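Local coordinates for protein putative hydrolase (Acinetobacter sp. NBRC 100985, PDB 4XUK) that probably hydrolyses organophosphates and perhaps lactones, as a two-zinc enzyme of the metallo-beta-lactamase superfamily, at residues 197-203 with 215-221. The protein carries 2 engineered substitutions. Numbering follows the deposited sequence.
Sequences HTPGHFS and FIGDIVH. With ZN (zinc ion), chain D; ZN (zinc ion), chain C.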
ATOM      1  N   HIS A 197      23.877 -10.461  -6.040  1.00 18.27           N
ATOM      2  CA  HIS A 197      23.866  -9.331  -5.124  1.00 18.67           C
ATOM      3  C   HIS A 197      24.947  -9.499  -4.062  1.00 17.85           C
ATOM      4  O   HIS A 197      25.655  -8.552  -3.735  1.00 18.48           O
ATOM      5  CB  HIS A 197      22.499  -9.195  -4.465  1.00 18.47           C
ATOM      6  CG  HIS A 197      22.413  -8.072  -3.486  1.00 16.30           C
ATOM      7  ND1 HIS A 197      22.521  -6.747  -3.853  1.00 17.29           N
ATOM      8  CD2 HIS A 197      22.214  -8.078  -2.146  1.00 18.21           C
ATOM      9  CE1 HIS A 197      22.392  -5.988  -2.775  1.00 14.29           C
ATOM     10  NE2 HIS A 197      22.206  -6.772  -1.731  1.00 20.63           N
ATOM     11  N   THR A 198      25.058 -10.712  -3.524  1.00 17.93           N
ATOM     12  CA  THR A 198      26.211 -11.112  -2.718  1.00 18.48           C
ATOM     13  C   THR A 198      26.544 -12.527  -3.145  1.00 18.22           C
ATOM     14  O   THR A 198      25.694 -13.208  -3.723  1.00 19.21           O
ATOM     15  CB  THR A 198      25.920 -11.113  -1.195  1.00 18.19           C
ATOM     16  OG1 THR A 198      24.969 -12.135  -0.885  1.00 20.22           O
ATOM     17  CG2 THR A 198      25.417  -9.746  -0.717  1.00 16.54           C
ATOM     18  N   PRO A 199      27.768 -12.992  -2.848  1.00 22.06           N
ATOM     19  CA  PRO A 199      28.140 -14.306  -3.390  1.00 21.81           C
ATOM     20  C   PRO A 199      27.292 -15.467  -2.869  1.00 19.73           C
ATOM     21  O   PRO A 199      27.240 -16.506  -3.532  1.00 22.76           O
ATOM     22  CB  PRO A 199      29.606 -14.450  -2.971  1.00 20.22           C
ATOM     23  CG  PRO A 199      30.101 -13.035  -2.853  1.00 20.02           C
ATOM     24  CD  PRO A 199      28.929 -12.275  -2.285  1.00 18.47           C
ATOM     25  N   GLY A 200      26.628 -15.302  -1.725  1.00 18.97           N
ATOM     26  CA  GLY A 200      25.820 -16.377  -1.169  1.00 19.96           C
ATOM     27  C   GLY A 200      24.386 -15.960  -0.890  1.00 20.79           C
ATOM     28  O   GLY A 200      23.734 -16.493   0.018  1.00 19.23           O
ATOM     29  N   HIS A 201      23.886 -15.013  -1.680  1.00 20.55           N
ATOM     30  CA  HIS A 201      22.515 -14.546  -1.513  1.00 18.23           C
ATOM     31  C   HIS A 201      21.552 -15.669  -1.840  1.00 17.99           C
ATOM     32  O   HIS A 201      21.672 -16.307  -2.887  1.00 18.81           O
ATOM     33  CB  HIS A 201      22.239 -13.332  -2.407  1.00 17.77           C
ATOM     34  CG  HIS A 201      20.926 -12.669  -2.128  1.00 16.74           C
ATOM     35  ND1 HIS A 201      19.731 -13.145  -2.621  1.00 17.67           N
ATOM     36  CD2 HIS A 201      20.621 -11.570  -1.397  1.00 15.71           C
ATOM     37  CE1 HIS A 201      18.746 -12.364  -2.211  1.00 17.25           C
ATOM     38  NE2 HIS A 201      19.258 -11.405  -1.463  1.00 16.72           N
ATOM     39  N   PHE A 202      20.617 -15.927  -0.929  1.00 15.32           N
ATOM     40  CA  PHE A 202      19.587 -16.931  -1.148  1.00 18.14           C
ATOM     41  C   PHE A 202      18.208 -16.339  -0.899  1.00 18.69           C
ATOM     42  O   PHE A 202      18.045 -15.413  -0.088  1.00 18.96           O
ATOM     43  CB  PHE A 202      19.753 -18.107  -0.178  1.00 18.62           C
ATOM     44  CG  PHE A 202      20.595 -19.245  -0.706  1.00 19.64           C
ATOM     45  CD1 PHE A 202      21.952 -19.077  -0.943  1.00 17.90           C
ATOM     46  CD2 PHE A 202      20.032 -20.497  -0.920  1.00 22.50           C
ATOM     47  CE1 PHE A 202      22.737 -20.138  -1.409  1.00 23.92           C
ATOM     48  CE2 PHE A 202      20.806 -21.558  -1.383  1.00 22.64           C
ATOM     49  CZ  PHE A 202      22.158 -21.373  -1.633  1.00 20.16           C
ATOM     50  N   SER A 203      17.210 -16.892  -1.575  1.00 18.07           N
ATOM     51  CA  SER A 203      15.826 -16.560  -1.275  1.00 17.07           C
ATOM     52  C   SER A 203      15.196 -17.783  -0.620  1.00 18.57           C
ATOM     53  O   SER A 203      15.777 -18.866  -0.660  1.00 20.84           O
ATOM     54  CB  SER A 203      15.074 -16.160  -2.549  1.00 17.37           C
ATOM     55  OG  SER A 203      15.748 -15.112  -3.224  1.00 20.51           O
ATOM     56  N   PHE A 215      10.199 -15.333  -0.368  1.00 18.55           N
ATOM     57  CA  PHE A 215      10.820 -14.217   0.309  1.00 18.35           C
ATOM     58  C   PHE A 215      12.111 -13.978  -0.451  1.00 18.73           C
ATOM     59  O   PHE A 215      13.094 -14.698  -0.259  1.00 18.77           O
ATOM     60  CB  PHE A 215      11.055 -14.571   1.780  1.00 18.28           C
ATOM     61  CG  PHE A 215       9.777 -14.863   2.533  1.00 22.16           C
ATOM     62  CD1 PHE A 215       9.142 -16.098   2.414  1.00 22.54           C
ATOM     63  CD2 PHE A 215       9.191 -13.892   3.327  1.00 18.69           C
ATOM     64  CE1 PHE A 215       7.955 -16.354   3.082  1.00 20.79           C
ATOM     65  CE2 PHE A 215       7.996 -14.147   4.000  1.00 18.55           C
ATOM     66  CZ  PHE A 215       7.387 -15.379   3.878  1.00 18.21           C
ATOM     67  N   ILE A 216      12.095 -12.980  -1.334  1.00 18.58           N
ATOM     68  CA  ILE A 216      13.106 -12.876  -2.396  1.00 20.17           C
ATOM     69  C   ILE A 216      14.435 -12.240  -2.016  1.00 19.67           C
ATOM     70  O   ILE A 216      15.408 -12.354  -2.762  1.00 18.77           O
ATOM     71  CB  ILE A 216      12.569 -12.117  -3.631  1.00 16.39           C
ATOM     72  CG1 ILE A 216      12.164 -10.686  -3.268  1.00 19.06           C
ATOM     73  CG2 ILE A 216      11.399 -12.859  -4.237  1.00 17.85           C
ATOM     74  CD1 ILE A 216      12.015  -9.774  -4.492  1.00 18.67           C
ATOM     75  N   GLY A 217      14.479 -11.550  -0.884  1.00 15.91           N
ATOM     76  CA  GLY A 217      15.690 -10.846  -0.507  1.00 16.83           C
ATOM     77  C   GLY A 217      15.990  -9.722  -1.489  1.00 18.24           C
ATOM     78  O   GLY A 217      15.074  -9.105  -2.049  1.00 18.96           O
ATOM     79  N   ASP A 218      17.271  -9.460  -1.706  1.00 18.86           N
ATOM     80  CA  ASP A 218      17.696  -8.287  -2.459  1.00 19.45           C
ATOM     81  C   ASP A 218      18.017  -8.552  -3.930  1.00 18.00           C
ATOM     82  O   ASP A 218      19.018  -8.062  -4.444  1.00 19.21           O
ATOM     83  CB  ASP A 218      18.914  -7.662  -1.792  1.00 21.54           C
ATOM     84  CG  ASP A 218      18.557  -6.867  -0.563  1.00 19.54           C
ATOM     85  OD1 ASP A 218      17.428  -7.019  -0.042  1.00 15.42           O
ATOM     86  OD2 ASP A 218      19.397  -6.067  -0.137  1.00 17.31           O
ATOM     87  N   ILE A 219      17.161  -9.303  -4.611  1.00 17.31           N
ATOM     88  CA  ILE A 219      17.301  -9.458  -6.053  1.00 14.74           C
ATOM     89  C   ILE A 219      16.691  -8.241  -6.748  1.00 18.21           C
ATOM     90  O   ILE A 219      16.693  -8.148  -7.976  1.00 18.44           O
ATOM     91  CB  ILE A 219      16.614 -10.729  -6.548  1.00 17.83           C
ATOM     92  CG1 ILE A 219      15.111 -10.668  -6.256  1.00 19.85           C
ATOM     93  CG2 ILE A 219      17.235 -11.958  -5.877  1.00 18.93           C
ATOM     94  CD1 ILE A 219      14.333 -11.826  -6.843  1.00 19.58           C
ATOM     95  N   VAL A 220      16.165  -7.305  -5.953  1.00 16.53           N
ATOM     96  CA  VAL A 220      15.636  -6.055  -6.493  1.00 13.77           C
ATOM     97  C   VAL A 220      15.571  -4.954  -5.426  1.00 18.30           C
ATOM     98  O   VAL A 220      15.351  -5.241  -4.232  1.00 17.74           O
ATOM     99  CB  VAL A 220      14.260  -6.284  -7.196  1.00 17.73           C
ATOM    100  CG1 VAL A 220      13.121  -6.383  -6.178  1.00 15.72           C
ATOM    101  CG2 VAL A 220      13.995  -5.181  -8.195  1.00 19.35           C
ATOM    102  N   HIS A 221      15.758  -3.702  -5.846  1.00 16.38           N
ATOM    103  CA  HIS A 221      15.814  -2.579  -4.910  1.00 16.44           C
ATOM    104  C   HIS A 221      14.801  -1.473  -5.192  1.00 17.40           C
ATOM    105  O   HIS A 221      14.870  -0.399  -4.593  1.00 18.96           O
ATOM    106  CB  HIS A 221      17.215  -1.973  -4.890  1.00 16.67           C
ATOM    107  CG  HIS A 221      18.210  -2.791  -4.138  1.00 19.51           C
ATOM    108  ND1 HIS A 221      18.624  -4.032  -4.568  1.00 20.05           N
ATOM    109  CD2 HIS A 221      18.850  -2.565  -2.966  1.00 18.59           C
ATOM    110  CE1 HIS A 221      19.488  -4.530  -3.700  1.00 17.66           C
ATOM    111  NE2 HIS A 221      19.638  -3.661  -2.720  1.00 18.97           N
TER
HETATM  112 ZN    ZN D 402      21.778  -6.260   0.324  1.00 20.00          ZN
HETATM  113 ZN    ZN C 401      19.335  -4.840   1.609  1.00 20.00          ZN
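His197 lays one face of its imidazole over Asp218 CB, a CH-pi contact with the carbon 3.6 Å from the ring centroid, and both residues reach the same metal. His197 NE2 binds the zinc of chain D at 2.2 Å; Asp218 OD2 binds the zinc of chain D at 2.4 Å and the zinc of chain C at 2.1 Å, so this single oxygen bridges the two zincs, as in the two-metal centres of many metallo-beta-lactamase-fold hydrolases. His108 and His110 complete the first site, Asp112, His113 and His265 the second. On its other nitrogen, ND1, His197 is hydrogen-bonded to Asp237. His201 NE2 accepts a hydrogen bond from the backbone Asp218 N at 2.8 Å. Gly217 fits here for two reasons: its phi is positive, and a CB would clash with His201 NE2. One step further, Ser203 OG donates to Ile216 O at 2.8 Å. The type I turn Thr198–His201 brings the chain from His197 round to strand 202-208, which pairs antiparallel with strand 211-215; the metal-bearing loop leaves that hairpin at Phe215, with Ile216 packed on strand 260-262 and Ile216, Ile219 and Val220 against helix 240-257.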